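PDB 2F7L: 455aa long hypothetical phospho-sugar mutase from Sulfolobus tokodaii, which interconverts the 6-phosphate and 1-phosphate forms of glucosamine and galactosamine, with magnesium as cofactor, in the synthesis of UDP-GlcNAc and UDP-GalNAc. Local coordinates for residues 164-167 with 168-171; 249-252 with 253-257; 292-295 with 296-300; 335-338 with 339-343. All blocks are in the same frame, centred on the assembly; numbering follows the deposited sequence.

Contact 1: residues 164-167 with 168-171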
loop_
_atom_site.group_PDB
_atom_site.type_symbol
_atom_site.label_atom_id
_atom_site.label_comp_id
_atom_site.label_asym_id
_atom_site.label_seq_id
_atom_site.Cartn_x
_atom_site.Cartn_y
_atom_site.Cartn_z
ATOM N N ASP A 164 -23.014 5.740 -0.009
ATOM C CA ASP A 164 -24.437 5.653 0.263
ATOM C C ASP A 164 -24.662 4.407 1.086
ATOM O O ASP A 164 -24.902 3.346 0.526
ATOM C CB ASP A 164 -25.193 5.499 -1.047
ATOM C CG ASP A 164 -26.689 5.573 -0.868
ATOM O OD1 ASP A 164 -27.200 5.096 0.181
ATOM O OD2 ASP A 164 -27.345 6.098 -1.796
ATOM N N ILE A 165 -24.607 4.520 2.405
ATOM C CA ILE A 165 -24.794 3.346 3.247
ATOM C C ILE A 165 -26.087 2.569 3.020
ATOM O O ILE A 165 -26.092 1.334 3.029
ATOM C CB ILE A 165 -24.742 3.705 4.717
ATOM C CG1 ILE A 165 -23.385 4.313 5.044
ATOM C CG2 ILE A 165 -25.034 2.457 5.561
ATOM C CD1 ILE A 165 -23.226 4.639 6.505
ATOM N N GLU A 166 -27.189 3.283 2.830
ATOM C CA GLU A 166 -28.463 2.613 2.614
ATOM C C GLU A 166 -28.507 1.867 1.277
ATOM O O GLU A 166 -28.870 0.686 1.235
ATOM C CB GLU A 166 -29.607 3.623 2.734
ATOM C CG GLU A 166 -29.820 4.122 4.162
ATOM C CD GLU A 166 -29.849 2.979 5.199
ATOM O OE1 GLU A 166 -30.439 1.909 4.909
ATOM O OE2 GLU A 166 -29.295 3.153 6.314
ATOM N N LYS A 167 -28.127 2.542 0.194
ATOM C CA LYS A 167 -28.129 1.915 -1.124
ATOM C C LYS A 167 -27.438 0.549 -1.080
ATOM O O LYS A 167 -27.992 -0.456 -1.538
ATOM C CB LYS A 167 -27.441 2.838 -2.141
ATOM C CG LYS A 167 -27.110 2.224 -3.508
ATOM C CD LYS A 167 -28.328 1.774 -4.297
ATOM C CE LYS A 167 -27.927 1.210 -5.675
ATOM N NZ LYS A 167 -28.902 0.209 -6.266
ATOM N N ILE A 168 -26.241 0.510 -0.502
ATOM C CA ILE A 168 -25.467 -0.721 -0.408
ATOM C C ILE A 168 -26.100 -1.694 0.571
ATOM O O ILE A 168 -26.115 -2.902 0.341
ATOM C CB ILE A 168 -24.027 -0.426 0.064
ATOM C CG1 ILE A 168 -23.353 0.531 -0.915
ATOM C CG2 ILE A 168 -23.230 -1.717 0.181
ATOM C CD1 ILE A 168 -22.068 1.145 -0.382
ATOM N N LYS A 169 -26.617 -1.162 1.670
ATOM C CA LYS A 169 -27.221 -2.004 2.688
ATOM C C LYS A 169 -28.363 -2.787 2.068
ATOM O O LYS A 169 -28.627 -3.934 2.436
ATOM C CB LYS A 169 -27.730 -1.150 3.858
ATOM C CG LYS A 169 -27.807 -1.920 5.168
ATOM C CD LYS A 169 -28.493 -1.140 6.277
ATOM C CE LYS A 169 -27.811 0.184 6.541
ATOM N NZ LYS A 169 -28.586 1.023 7.508
ATOM N N LYS A 170 -29.020 -2.156 1.104
ATOM C CA LYS A 170 -30.157 -2.747 0.410
ATOM C C LYS A 170 -29.788 -4.000 -0.375
ATOM O O LYS A 170 -30.539 -4.972 -0.384
ATOM C CB LYS A 170 -30.781 -1.696 -0.524
ATOM C CG LYS A 170 -31.859 -2.193 -1.483
ATOM C CD LYS A 170 -32.457 -1.008 -2.271
ATOM C CE LYS A 170 -33.462 -1.448 -3.360
ATOM N NZ LYS A 170 -34.621 -2.252 -2.831
ATOM N N LYS A 171 -28.630 -3.971 -1.029
ATOM C CA LYS A 171 -28.166 -5.092 -1.835
ATOM C C LYS A 171 -27.832 -6.319 -0.998
ATOM O O LYS A 171 -27.641 -7.410 -1.529
ATOM C CB LYS A 171 -26.930 -4.671 -2.624
ATOM C CG LYS A 171 -27.174 -3.544 -3.605
ATOM C CD LYS A 171 -27.900 -4.014 -4.855
ATOM C CE LYS A 171 -28.214 -2.846 -5.771
ATOM N NZ LYS A 171 -28.710 -3.305 -7.098
#
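Glu166 and Lys169 form a salt bridge on the exposed side of helix 165-171. Lys169 NZ donates to Glu166 OE2 at 2.5 Å. The amine comes in on the syn side of that oxygen, 22° out of the carboxylate plane. The two chains run alongside each other in one direction. A bend at chi3 of Lys169 (-57°) turns CE and NZ over to the acid.

Asp164 is the N-cap. Its OD1 accepts from Lys167 N at 2.7 Å, and the donor stands above the carboxylate plane. The backbone then runs as a helix, with Lys169 N bonded to Ile165 O at 2.9 Å and Lys170 N to Glu166 O at 2.8 Å.

Lys167 crosses Lys171 in an approach of like charges, with their NZ atoms 3.6 Å apart. Lys167 NZ also makes a weak hydrogen bond to Ala354 O. Replacing Lys167 by an alanine would probably leave Ala354 O without this donor and Lys171 CE without its neighbour.

Packing lies further out. Ile165 CG2 touches Lys169 CE at 3.7 Å. Ile168 is buried against Leu350 and Ala354, so the helix lies on helix 342-356.

Glu166 offsets the charge of Lys169. The two amines of Lys167 and Lys171 probably disfavour each other's charge.

Contact 2: residues 249-252 with 253-257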
loop_
_atom_site.group_PDB
_atom_site.type_symbol
_atom_site.label_atom_id
_atom_site.label_comp_id
_atom_site.label_asym_id
_atom_site.label_seq_id
_atom_site.Cartn_x
_atom_site.Cartn_y
_atom_site.Cartn_z
ATOM N N PHE A 249 -8.975 -7.687 -4.626
ATOM C CA PHE A 249 -10.263 -8.375 -4.677
ATOM C C PHE A 249 -10.339 -9.688 -5.425
ATOM O O PHE A 249 -9.481 -10.018 -6.250
ATOM C CB PHE A 249 -11.334 -7.435 -5.249
ATOM C CG PHE A 249 -11.504 -6.156 -4.467
ATOM C CD1 PHE A 249 -10.634 -5.088 -4.657
ATOM C CD2 PHE A 249 -12.537 -6.025 -3.534
ATOM C CE1 PHE A 249 -10.786 -3.898 -3.939
ATOM C CE2 PHE A 249 -12.699 -4.834 -2.801
ATOM C CZ PHE A 249 -11.821 -3.766 -3.006
ATOM N N ILE A 250 -11.397 -10.429 -5.122
ATOM C CA ILE A 250 -11.662 -11.725 -5.739
ATOM C C ILE A 250 -13.142 -11.700 -6.090
ATOM O O ILE A 250 -13.974 -11.643 -5.192
ATOM C CB ILE A 250 -11.379 -12.866 -4.745
ATOM C CG1 ILE A 250 -9.957 -12.720 -4.194
ATOM C CG2 ILE A 250 -11.525 -14.209 -5.432
ATOM C CD1 ILE A 250 -9.608 -13.742 -3.128
ATOM N N ASP A 251 -13.471 -11.723 -7.382
ATOM C CA ASP A 251 -14.871 -11.664 -7.812
ATOM C C ASP A 251 -15.675 -12.955 -7.658
ATOM O O ASP A 251 -15.151 -14.003 -7.259
ATOM C CB ASP A 251 -14.965 -11.208 -9.259
ATOM C CG ASP A 251 -14.358 -12.211 -10.222
ATOM O OD1 ASP A 251 -14.308 -13.420 -9.874
ATOM O OD2 ASP A 251 -13.943 -11.785 -11.332
ATOM N N SER A 252 -16.961 -12.857 -7.988
ATOM C CA SER A 252 -17.909 -13.972 -7.893
ATOM C C SER A 252 -17.439 -15.279 -8.530
ATOM O O SER A 252 -17.841 -16.354 -8.099
ATOM C CB SER A 252 -19.235 -13.544 -8.503
ATOM O OG SER A 252 -19.032 -12.463 -9.406
ATOM N N GLU A 253 -16.590 -15.183 -9.551
ATOM C CA GLU A 253 -16.062 -16.366 -10.230
ATOM C C GLU A 253 -15.005 -17.061 -9.398
ATOM O O GLU A 253 -14.634 -18.198 -9.674
ATOM C CB GLU A 253 -15.452 -15.990 -11.582
ATOM C CG GLU A 253 -16.411 -15.310 -12.539
ATOM C CD GLU A 253 -17.654 -16.143 -12.843
ATOM O OE1 GLU A 253 -17.973 -17.073 -12.056
ATOM O OE2 GLU A 253 -18.322 -15.848 -13.871
ATOM N N GLY A 254 -14.508 -16.372 -8.380
ATOM C CA GLY A 254 -13.494 -16.969 -7.528
ATOM C C GLY A 254 -12.109 -16.759 -8.099
ATOM O O GLY A 254 -11.195 -17.537 -7.841
ATOM N N ARG A 255 -11.963 -15.714 -8.899
ATOM C CA ARG A 255 -10.673 -15.409 -9.494
ATOM C C ARG A 255 -10.143 -14.111 -8.897
ATOM O O ARG A 255 -10.872 -13.112 -8.802
ATOM C CB ARG A 255 -10.810 -15.298 -11.024
ATOM C CG ARG A 255 -11.987 -14.481 -11.471
ATOM C CD ARG A 255 -12.287 -14.638 -12.959
ATOM N NE ARG A 255 -13.340 -13.702 -13.330
ATOM C CZ ARG A 255 -13.539 -13.246 -14.555
ATOM N NH1 ARG A 255 -12.755 -13.656 -15.534
ATOM N NH2 ARG A 255 -14.485 -12.348 -14.794
ATOM N N VAL A 256 -8.881 -14.122 -8.478
ATOM C CA VAL A 256 -8.332 -12.918 -7.892
ATOM C C VAL A 256 -8.059 -11.892 -8.997
ATOM O O VAL A 256 -7.708 -12.255 -10.118
ATOM C CB VAL A 256 -7.038 -13.214 -7.046
ATOM C CG1 VAL A 256 -6.944 -14.681 -6.711
ATOM C CG2 VAL A 256 -5.812 -12.724 -7.761
ATOM N N GLN A 257 -8.257 -10.620 -8.667
ATOM C CA GLN A 257 -8.040 -9.509 -9.590
ATOM C C GLN A 257 -6.848 -8.688 -9.087
ATOM O O GLN A 257 -6.719 -8.431 -7.895
ATOM C CB GLN A 257 -9.290 -8.636 -9.633
ATOM C CG GLN A 257 -10.560 -9.369 -10.083
ATOM C CD GLN A 257 -10.522 -9.735 -11.560
ATOM O OE1 GLN A 257 -9.796 -9.118 -12.345
ATOM N NE2 GLN A 257 -11.314 -10.722 -11.944
HETATM O O HOH W 1 -8.181 -6.685 -6.700
#
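Asp251 is gripped by Arg255 and Gln257 at the tight centre of this turn. Its OD2 takes Arg255 NE at 2.8 Å in a salt bridge, using the syn lone pair. Gln257 NE2 reaches the same oxygen at 2.9 Å, from above the carboxylate plane. The carboxylate lies 40° from the guanidinium plane. Asp251 CG sits between its backbone N and carbonyl carbon (chi1 66°), which swings OD1 over the turn. There OD1 receives weak bonds from the N atoms of Glu253, Gly254 and Arg255.

The backbone makes a type I beta turn from Asp251 to Gly254 with a G1 bulge at Gly254, closing a short hairpin. Gly254 N bonds Asp251 O at 2.7 Å. Gly254 has a positive phi (86°) at which a CB would press on the preceding carbonyl. Ile250 and Val256 are a non-hydrogen-bonded pair, flanked by Gln257 N to Phe249 O at 2.8 Å and Asp251 N to Arg255 O at 3.3 Å. A water continues the link between Phe249 N and Gln257 O. Ile250 CG1 meets Val256 CB at 4.1 Å, and Ile250 is buried against Thr225 and Val229 of helix 223-231.

By contrast, Glu253 is exposed at the turn.

Firm links lead outward. The far end of Arg255 reaches Asp365 in a second salt bridge, and Ser252 OG bonds Ala361 N. The turn thus ties edge strand 248-251 to helix 360-365.

Arg255 NE and Gln257 NE2 both bond OD2 of the buried Asp251, and the charge of Arg255 probably favours its ionised form.

Contact 3: residues 292-295 with 296-300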
loop_
_atom_site.group_PDB
_atom_site.type_symbol
_atom_site.label_atom_id
_atom_site.label_comp_id
_atom_site.label_asym_id
_atom_site.label_seq_id
_atom_site.Cartn_x
_atom_site.Cartn_y
_atom_site.Cartn_z
ATOM N N GLU A 292 -4.862 3.230 -18.905
ATOM C CA GLU A 292 -5.061 4.327 -19.859
ATOM C C GLU A 292 -6.212 4.026 -20.794
ATOM O O GLU A 292 -7.063 4.876 -21.052
ATOM C CB GLU A 292 -3.826 4.560 -20.717
ATOM C CG GLU A 292 -2.690 5.239 -20.023
ATOM C CD GLU A 292 -1.606 5.640 -21.000
ATOM O OE1 GLU A 292 -1.259 4.817 -21.880
ATOM O OE2 GLU A 292 -1.098 6.779 -20.883
ATOM N N GLU A 293 -6.222 2.807 -21.303
ATOM C CA GLU A 293 -7.252 2.391 -22.222
ATOM C C GLU A 293 -8.638 2.649 -21.665
ATOM O O GLU A 293 -9.467 3.292 -22.304
ATOM C CB GLU A 293 -7.085 0.910 -22.521
ATOM C CG GLU A 293 -7.802 0.428 -23.770
ATOM C CD GLU A 293 -7.309 -0.943 -24.183
ATOM O OE1 GLU A 293 -6.104 -1.226 -23.976
ATOM O OE2 GLU A 293 -8.119 -1.729 -24.719
ATOM N N TYR A 294 -8.881 2.154 -20.459
ATOM C CA TYR A 294 -10.181 2.307 -19.827
ATOM C C TYR A 294 -10.482 3.715 -19.338
ATOM O O TYR A 294 -11.561 4.224 -19.567
ATOM C CB TYR A 294 -10.302 1.337 -18.655
ATOM C CG TYR A 294 -11.725 0.997 -18.287
ATOM C CD1 TYR A 294 -12.375 -0.085 -18.871
ATOM C CD2 TYR A 294 -12.422 1.757 -17.356
ATOM C CE1 TYR A 294 -13.680 -0.404 -18.530
ATOM C CE2 TYR A 294 -13.734 1.447 -17.012
ATOM C CZ TYR A 294 -14.352 0.365 -17.601
ATOM O OH TYR A 294 -15.635 0.039 -17.239
ATOM N N LEU A 295 -9.544 4.354 -18.657
ATOM C CA LEU A 295 -9.831 5.692 -18.161
ATOM C C LEU A 295 -9.878 6.717 -19.267
ATOM O O LEU A 295 -10.402 7.812 -19.070
ATOM C CB LEU A 295 -8.812 6.114 -17.100
ATOM C CG LEU A 295 -8.850 5.286 -15.807
ATOM C CD1 LEU A 295 -7.867 5.870 -14.805
ATOM C CD2 LEU A 295 -10.270 5.265 -15.221
ATOM N N SER A 296 -9.328 6.354 -20.426
ATOM C CA SER A 296 -9.310 7.249 -21.582
ATOM C C SER A 296 -10.718 7.627 -22.017
ATOM O O SER A 296 -11.011 8.797 -22.289
ATOM C CB SER A 296 -8.581 6.601 -22.756
ATOM O OG SER A 296 -7.183 6.816 -22.655
ATOM N N LYS A 297 -11.591 6.632 -22.080
ATOM C CA LYS A 297 -12.961 6.879 -22.469
ATOM C C LYS A 297 -13.787 7.526 -21.355
ATOM O O LYS A 297 -14.968 7.233 -21.195
ATOM C CB LYS A 297 -13.619 5.576 -22.943
ATOM C CG LYS A 297 -13.523 4.399 -22.009
ATOM C CD LYS A 297 -14.414 3.262 -22.516
ATOM C CE LYS A 297 -14.166 1.952 -21.761
ATOM N NZ LYS A 297 -14.228 2.099 -20.265
ATOM N N TYR A 298 -13.152 8.405 -20.584
ATOM C CA TYR A 298 -13.817 9.118 -19.494
ATOM C C TYR A 298 -13.065 10.427 -19.260
ATOM O O TYR A 298 -13.420 11.213 -18.380
ATOM C CB TYR A 298 -13.826 8.276 -18.219
ATOM C CG TYR A 298 -14.614 6.991 -18.339
ATOM C CD1 TYR A 298 -16.002 6.990 -18.269
ATOM C CD2 TYR A 298 -13.968 5.777 -18.565
ATOM C CE1 TYR A 298 -16.731 5.803 -18.424
ATOM C CE2 TYR A 298 -14.680 4.591 -18.724
ATOM C CZ TYR A 298 -16.065 4.604 -18.656
ATOM O OH TYR A 298 -16.774 3.426 -18.834
ATOM N N ASN A 299 -12.018 10.643 -20.054
ATOM C CA ASN A 299 -11.214 11.864 -19.989
ATOM C C ASN A 299 -10.305 11.976 -18.781
ATOM O O ASN A 299 -9.759 13.049 -18.485
ATOM C CB ASN A 299 -12.131 13.078 -20.059
ATOM C CG ASN A 299 -12.936 13.106 -21.334
ATOM O OD1 ASN A 299 -13.838 13.922 -21.492
ATOM N ND2 ASN A 299 -12.608 12.206 -22.260
ATOM N N ILE A 300 -10.139 10.851 -18.098
ATOM C CA ILE A 300 -9.293 10.788 -16.921
ATOM C C ILE A 300 -7.872 10.483 -17.378
ATOM O O ILE A 300 -7.611 9.405 -17.906
ATOM C CB ILE A 300 -9.768 9.664 -15.980
ATOM C CG1 ILE A 300 -11.280 9.778 -15.757
ATOM C CG2 ILE A 300 -9.029 9.754 -14.662
ATOM C CD1 ILE A 300 -11.910 8.594 -15.049
#
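Glu292 O receives Ser296 N at 2.8 Å in the last turn of helix 290-296, although the place of this oxygen is less sure. The helix ends in a Schellman motif with Asn299, at positive phi, as its C-prime residue. The acids of Glu292 and Glu293 point elsewhere, to Lys402 and Lys436 in salt bridges.

Tyr294 meets Lys297 and Tyr298. Lys297 NZ stands over one face of the Tyr294 ring, 3.0 Å from the centroid and 8° off the ring normal. This is a cation-pi contact. A bend at chi4 of Lys297 (52°) drops the amine onto the ring. Lys297 NZ also makes weak bonds to Tyr294 O and Tyr298 OH. The Tyr298 ring lies obliquely to that of Tyr294, with CE2 3.7 Å from Tyr294 CE2. The edge of the Tyr298 ring faces Tyr294 O. Thr264, Leu367 and Pro368 also pack on Tyr294. A serine in place of Tyr294 would take away the ring face, and the Lys297 amine would probably be held less firmly, by its weak bonds alone, while Tyr298 lost a neighbour.

Leu295 faces the sheet. Its CD2 touches Ile300 CD1 at 3.7 Å, and both residues pack on Ile281 of strand 280-284. The chain then passes from the helix into strand 301-305 beside that strand, completing a beta-alpha-beta crossover.

The motif is closed by two backbone bonds. Asn299 N bonds Ser296 O at 3.1 Å. Ile300 N meets Leu295 O at 3.2 Å, tilted 31° from the carbonyl plane.

Contact 4: residues 335-338 with 339-343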
loop_
_atom_site.group_PDB
_atom_site.type_symbol
_atom_site.label_atom_id
_atom_site.label_comp_id
_atom_site.label_asym_id
_atom_site.label_seq_id
_atom_site.Cartn_x
_atom_site.Cartn_y
_atom_site.Cartn_z
ATOM N N PRO A 335 -10.751 12.414 -0.944
ATOM C CA PRO A 335 -11.779 12.886 -0.014
ATOM C C PRO A 335 -11.644 12.274 1.381
ATOM O O PRO A 335 -11.934 12.932 2.371
ATOM C CB PRO A 335 -13.091 12.523 -0.722
ATOM C CG PRO A 335 -12.677 11.537 -1.779
ATOM C CD PRO A 335 -11.353 12.015 -2.226
ATOM N N HIS A 336 -11.205 11.024 1.455
ATOM C CA HIS A 336 -10.988 10.363 2.740
ATOM C C HIS A 336 -9.577 10.752 3.186
ATOM O O HIS A 336 -9.394 11.584 4.063
ATOM C CB HIS A 336 -11.058 8.854 2.571
ATOM C CG HIS A 336 -10.941 8.099 3.853
ATOM N ND1 HIS A 336 -10.235 6.918 3.957
ATOM C CD2 HIS A 336 -11.509 8.308 5.062
ATOM C CE1 HIS A 336 -10.381 6.426 5.172
ATOM N NE2 HIS A 336 -11.150 7.249 5.862
ATOM N N GLN A 337 -8.583 10.119 2.574
ATOM C CA GLN A 337 -7.185 10.424 2.840
ATOM C C GLN A 337 -6.301 10.081 1.645
ATOM O O GLN A 337 -6.715 9.336 0.748
ATOM C CB GLN A 337 -6.681 9.738 4.120
ATOM C CG GLN A 337 -6.854 8.257 4.256
ATOM C CD GLN A 337 -6.386 7.797 5.622
ATOM O OE1 GLN A 337 -5.754 8.561 6.351
ATOM N NE2 GLN A 337 -6.678 6.551 5.976
ATOM N N TYR A 338 -5.094 10.646 1.631
ATOM C CA TYR A 338 -4.157 10.435 0.539
ATOM C C TYR A 338 -3.428 9.103 0.536
ATOM O O TYR A 338 -2.843 8.730 -0.483
ATOM C CB TYR A 338 -3.127 11.565 0.505
ATOM C CG TYR A 338 -3.733 12.893 0.131
ATOM C CD1 TYR A 338 -4.268 13.112 -1.155
ATOM C CD2 TYR A 338 -3.842 13.913 1.076
ATOM C CE1 TYR A 338 -4.892 14.295 -1.463
ATOM C CE2 TYR A 338 -4.459 15.095 0.771
ATOM C CZ TYR A 338 -4.979 15.274 -0.484
ATOM O OH TYR A 338 -5.612 16.453 -0.729
ATOM N N VAL A 339 -3.462 8.386 1.654
ATOM C CA VAL A 339 -2.773 7.104 1.746
ATOM C C VAL A 339 -3.597 5.919 1.260
ATOM O O VAL A 339 -4.803 6.030 1.080
ATOM C CB VAL A 339 -2.295 6.814 3.217
ATOM C CG1 VAL A 339 -1.222 7.837 3.635
ATOM C CG2 VAL A 339 -3.483 6.825 4.178
ATOM N N ARG A 340 -2.930 4.792 1.033
ATOM C CA ARG A 340 -3.593 3.569 0.604
ATOM C C ARG A 340 -4.463 3.127 1.763
ATOM O O ARG A 340 -3.975 3.025 2.883
ATOM C CB ARG A 340 -2.573 2.477 0.352
ATOM C CG ARG A 340 -1.243 2.984 -0.062
ATOM C CD ARG A 340 -0.330 1.836 -0.200
ATOM N NE ARG A 340 0.546 1.707 0.955
ATOM C CZ ARG A 340 1.450 0.741 1.079
ATOM N NH1 ARG A 340 1.577 -0.176 0.116
ATOM N NH2 ARG A 340 2.232 0.703 2.149
ATOM N N ASP A 341 -5.730 2.822 1.493
ATOM C CA ASP A 341 -6.660 2.433 2.545
ATOM C C ASP A 341 -7.547 1.260 2.112
ATOM O O ASP A 341 -8.549 1.451 1.433
ATOM C CB ASP A 341 -7.503 3.663 2.901
ATOM C CG ASP A 341 -8.312 3.478 4.158
ATOM O OD1 ASP A 341 -8.999 2.438 4.286
ATOM O OD2 ASP A 341 -8.280 4.382 5.017
ATOM N N GLY A 342 -7.180 0.048 2.523
ATOM C CA GLY A 342 -7.930 -1.149 2.157
ATOM C C GLY A 342 -9.425 -1.190 2.457
ATOM O O GLY A 342 -10.232 -1.612 1.621
ATOM N N ALA A 343 -9.816 -0.779 3.657
ATOM C CA ALA A 343 -11.226 -0.792 3.981
ATOM C C ALA A 343 -11.873 0.267 3.127
ATOM O O ALA A 343 -12.952 0.033 2.568
ATOM C CB ALA A 343 -11.463 -0.487 5.453
#
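Gln337 NE2 donates to Asp341 OD2 at 2.9 Å, the one hydrogen bond between the loop 335-338 and the segment 339-343. The bond is fairly straight, with 151° at the hydrogen. It uses the anti lone pair of OD2 and lies in the amide plane of Gln337. The carboxylate itself is turned 51° from that amide.

The His336 ring brings its edge to the same oxygen. Its CE1 is 2.9 Å from Asp341 OD2. The ring nitrogen ND1 is also near, but its angle is too poor for a hydrogen bond. Val339 CG2 touches Gln337 CD at 3.4 Å and lies close to both OE1 and NE2. The amide is therefore packed by a methyl as well as held by a bond. Gln337 reaches this place with CG between the backbone N and the carbonyl carbon (chi1 54°) and the rest of its chain extended.

A second shell fixes these groups. Gln337 NE2 also donates to Pro77 O. His336 stacks on Tyr81, which lies on helix 76-86 with Pro77. Asp341 is the N-cap of helix 342-356, and its OD1 accepts from Met344 N. Arg340 turns the other way, to salt bridges with Asp8 and Asp245. It lies next to Ser97 too. Ser97, not phosphorylated here, is by similarity the phosphoserine intermediate, and Asp245 a magnesium ligand.

One carboxylate thus serves two ends. OD1 caps the helix, while OD2 holds the loop. Asp341 is therefore likely to help set the backbone next to Arg340, near the probable active site.

In the fold
The contacts follow one another along the chain in the order 1, 2, 3, 4. Contact 1 and the strand of contact 2 belong to domain II. Contacts 3 and 4 lie in domain III. Their centres are 21 to 28 Å apart, and none touches another. The nearest approach is between contacts 2 and 4, about 5 Å between nearest atoms. Contact 2 sits on an edge strand of the four-stranded sheet of domain II. Contact 3 borders the corresponding sheet of domain III. Contact 4 starts helix 342-356, on which contact 1 packs further along. That helix therefore joins domains II and III. Contact 4 alone lies beside the probable catalytic centre; contacts 1 and 3 do not.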